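Local atomic coordinates of (R)-specific enoyl-CoA hydratase (Aeromonas punctata, PDB entry 1IQ6), a protein that hydrates trans-2-enoyl-CoA of four to six carbons to the corresponding (3R)-3-hydroxyacyl-CoA, and takes part in polyhydroxyalkanoate biosynthesis. Residues S75-Q80 with A129-P134. Sequence-based numbering, arbitrary orientation.
Sequences SIYLGQ and AVVKLP
A classic beta bulge, where Leu78 and Gly79 on one strand match the single residue Val130 on the other, interrupts the antiparallel pairing of strands 76-84 and 123-132 in the hot dog fold of this hydratase. Before the bulge the ladder is regular: Ile76 and Lys132 are bonded both ways, Lys132 N to Ile76 O at 2.7 Å and Ile76 N to Lys132 O in the carbonyl plane, on a lone pair. At the bulge, Val130 O accepts two bonds, from Leu78 N at 2.8 Å and from Gly79 N at 3.0 Å, both more bent at hydrogen than those of the Ile76-Lys132 pair. Val130 N then returns a bond to Gly79 O, and the ladder resumes one residue out of step.

The extra residue turns Leu78 toward the partner strand. Its CB lies 4.1 Å from Val130 CG1, the two side chains crossing at about a right angle. Lys132 runs beside Ile76 on the same face and brings CD against Ile76 CD1; a bend at chi3 (-61°) then carries its CE to Leu78 CD2.

On the opposite face, Tyr77 and Gln80 touch Phe62 of helix 55-68, Tyr77 and Ala129 touch its Leu66, and Val131 packs on Pro71. Tyr77 CE2 meets Ala129 CB at 4.0 Å and its CD2 meets Val131 CG1, both obliquely to the ring. Tyr77 OH donates to Gln80 OE1 over 2.6 Å, in the ring plane; a bend at chi2 (72°) brings OE1 to 3.3 Å from Ala129 CB. Gly79 and Gln80 also pair with a strand of the second subunit, extending the sheet across the dimer interface.

Both amides of the bulge thus find an acceptor in one carbonyl, through bent bonds, and the orientation of the buried Gln80 amide is probably set by Tyr77 OH at OE1 and Thr114 OG1 at NE2.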
ATOM      1  N   SER B  75      -2.425  10.423 -13.474  1.00 25.32           N
ATOM      2  CA  SER B  75      -3.445   9.643 -12.778  1.00 23.25           C
ATOM      3  C   SER B  75      -3.437   9.932 -11.284  1.00 22.10           C
ATOM      4  O   SER B  75      -2.378  10.125 -10.680  1.00 21.27           O
ATOM      5  CB  SER B  75      -3.219   8.143 -12.992  1.00 22.17           C
ATOM      6  OG  SER B  75      -3.360   7.786 -14.354  1.00 24.51           O
ATOM      7  N   ILE B  76      -4.623   9.961 -10.690  1.00 20.71           N
ATOM      8  CA  ILE B  76      -4.755  10.202  -9.262  1.00 20.80           C
ATOM      9  C   ILE B  76      -5.474   9.024  -8.601  1.00 18.96           C
ATOM     10  O   ILE B  76      -6.552   8.621  -9.028  1.00 18.47           O
ATOM     11  CB  ILE B  76      -5.538  11.506  -8.987  1.00 22.50           C
ATOM     12  CG1 ILE B  76      -4.752  12.705  -9.530  1.00 24.56           C
ATOM     13  CG2 ILE B  76      -5.787  11.659  -7.494  1.00 24.53           C
ATOM     14  CD1 ILE B  76      -5.464  14.033  -9.372  1.00 28.13           C
ATOM     15  N   TYR B  77      -4.853   8.473  -7.563  1.00 16.89           N
ATOM     16  CA  TYR B  77      -5.396   7.342  -6.816  1.00 16.91           C
ATOM     17  C   TYR B  77      -6.642   7.739  -6.026  1.00 17.26           C
ATOM     18  O   TYR B  77      -6.606   8.685  -5.240  1.00 18.31           O
ATOM     19  CB  TYR B  77      -4.335   6.839  -5.834  1.00 18.68           C
ATOM     20  CG  TYR B  77      -3.939   5.381  -5.947  1.00 17.66           C
ATOM     21  CD1 TYR B  77      -2.636   4.990  -5.647  1.00 16.03           C
ATOM     22  CD2 TYR B  77      -4.865   4.387  -6.278  1.00 14.89           C
ATOM     23  CE1 TYR B  77      -2.256   3.658  -5.667  1.00 16.07           C
ATOM     24  CE2 TYR B  77      -4.491   3.034  -6.300  1.00 15.18           C
ATOM     25  CZ  TYR B  77      -3.178   2.685  -5.990  1.00 15.62           C
ATOM     26  OH  TYR B  77      -2.771   1.372  -5.991  1.00 16.44           O
ATOM     27  N   LEU B  78      -7.741   7.022  -6.233  1.00 16.77           N
ATOM     28  CA  LEU B  78      -8.968   7.295  -5.491  1.00 16.67           C
ATOM     29  C   LEU B  78      -9.231   6.154  -4.505  1.00 17.08           C
ATOM     30  O   LEU B  78      -9.753   6.370  -3.413  1.00 17.55           O
ATOM     31  CB  LEU B  78     -10.163   7.450  -6.441  1.00 17.38           C
ATOM     32  CG  LEU B  78     -10.129   8.629  -7.418  1.00 19.11           C
ATOM     33  CD1 LEU B  78     -11.429   8.657  -8.208  1.00 19.43           C
ATOM     34  CD2 LEU B  78      -9.948   9.941  -6.666  1.00 20.86           C
ATOM     35  N   GLY B  79      -8.862   4.934  -4.889  1.00 15.22           N
ATOM     36  CA  GLY B  79      -9.073   3.802  -4.008  1.00 14.30           C
ATOM     37  C   GLY B  79      -8.315   2.565  -4.441  1.00 12.10           C
ATOM     38  O   GLY B  79      -7.958   2.422  -5.609  1.00 11.65           O
ATOM     39  N   GLN B  80      -8.058   1.674  -3.489  1.00 12.75           N
ATOM     40  CA  GLN B  80      -7.357   0.427  -3.772  1.00 10.77           C
ATOM     41  C   GLN B  80      -7.784  -0.636  -2.778  1.00 12.40           C
ATOM     42  O   GLN B  80      -7.714  -0.420  -1.568  1.00 14.40           O
ATOM     43  CB  GLN B  80      -5.838   0.620  -3.680  1.00 11.51           C
ATOM     44  CG  GLN B  80      -5.026  -0.668  -3.863  1.00 10.54           C
ATOM     45  CD  GLN B  80      -5.012  -1.174  -5.302  1.00 10.10           C
ATOM     46  OE1 GLN B  80      -4.533  -0.490  -6.209  1.00 12.45           O
ATOM     47  NE2 GLN B  80      -5.531  -2.381  -5.512  1.00 10.92           N
ATOM     48  N   ALA B 129      -8.177  -1.173  -8.291  1.00 10.66           N
ATOM     49  CA  ALA B 129      -7.809   0.216  -8.093  1.00 11.63           C
ATOM     50  C   ALA B 129      -8.850   1.081  -8.791  1.00 12.32           C
ATOM     51  O   ALA B 129      -9.421   0.691  -9.812  1.00 12.72           O
ATOM     52  CB  ALA B 129      -6.432   0.493  -8.687  1.00 12.43           C
ATOM     53  N   VAL B 130      -9.114   2.241  -8.210  1.00 12.13           N
ATOM     54  CA  VAL B 130     -10.037   3.208  -8.789  1.00 12.61           C
ATOM     55  C   VAL B 130      -9.177   4.458  -8.916  1.00 13.87           C
ATOM     56  O   VAL B 130      -8.610   4.926  -7.928  1.00 14.17           O
ATOM     57  CB  VAL B 130     -11.234   3.493  -7.862  1.00 13.42           C
ATOM     58  CG1 VAL B 130     -12.130   4.552  -8.497  1.00 15.53           C
ATOM     59  CG2 VAL B 130     -12.029   2.214  -7.625  1.00 16.27           C
ATOM     60  N   VAL B 131      -9.071   4.993 -10.128  1.00 14.05           N
ATOM     61  CA  VAL B 131      -8.231   6.162 -10.352  1.00 15.92           C
ATOM     62  C   VAL B 131      -8.861   7.240 -11.220  1.00 18.47           C
ATOM     63  O   VAL B 131      -9.628   6.952 -12.140  1.00 19.16           O
ATOM     64  CB  VAL B 131      -6.893   5.757 -11.016  1.00 18.41           C
ATOM     65  CG1 VAL B 131      -6.178   4.721 -10.169  1.00 20.26           C
ATOM     66  CG2 VAL B 131      -7.148   5.208 -12.404  1.00 20.51           C
ATOM     67  N   LYS B 132      -8.520   8.487 -10.909  1.00 18.60           N
ATOM     68  CA  LYS B 132      -8.998   9.638 -11.667  1.00 22.64           C
ATOM     69  C   LYS B 132      -8.058   9.760 -12.864  1.00 23.28           C
ATOM     70  O   LYS B 132      -6.836   9.732 -12.706  1.00 22.54           O
ATOM     71  CB  LYS B 132      -8.928  10.900 -10.806  1.00 25.12           C
ATOM     72  CG  LYS B 132      -9.462  12.154 -11.486  1.00 29.29           C
ATOM     73  CD  LYS B 132      -9.343  13.370 -10.577  1.00 32.37           C
ATOM     74  CE  LYS B 132     -10.156  13.195  -9.305  1.00 34.61           C
ATOM     75  NZ  LYS B 132     -10.044  14.380  -8.408  1.00 37.75           N
ATOM     76  N   LEU B 133      -8.628   9.889 -14.055  1.00 25.30           N
ATOM     77  CA  LEU B 133      -7.837   9.975 -15.280  1.00 27.99           C
ATOM     78  C   LEU B 133      -6.981  11.231 -15.396  1.00 29.78           C
ATOM     79  O   LEU B 133      -7.328  12.283 -14.863  1.00 29.96           O
ATOM     80  CB  LEU B 133      -8.760   9.866 -16.496  1.00 28.79           C
ATOM     81  CG  LEU B 133      -9.615   8.596 -16.557  1.00 30.93           C
ATOM     82  CD1 LEU B 133     -10.434   8.591 -17.838  1.00 31.50           C
ATOM     83  CD2 LEU B 133      -8.719   7.370 -16.491  1.00 31.38           C
ATOM     84  N   PRO B 134      -5.842  11.128 -16.102  1.00 30.89           N
ATOM     85  CA  PRO B 134      -4.911  12.242 -16.312  1.00 32.31           C
ATOM     86  C   PRO B 134      -5.620  13.517 -16.758  1.00 33.59           C
ATOM     87  O   PRO B 134      -5.378  14.573 -16.137  1.00 35.34           O
ATOM     88  CB  PRO B 134      -3.969  11.700 -17.381  1.00 31.64           C
ATOM     89  CG  PRO B 134      -3.894  10.249 -17.036  1.00 31.23           C
ATOM     90  CD  PRO B 134      -5.345   9.907 -16.763  1.00 31.27           C
ATOM     91  OXT PRO B 134      -6.404  13.445 -17.729  1.00 34.54           O
TER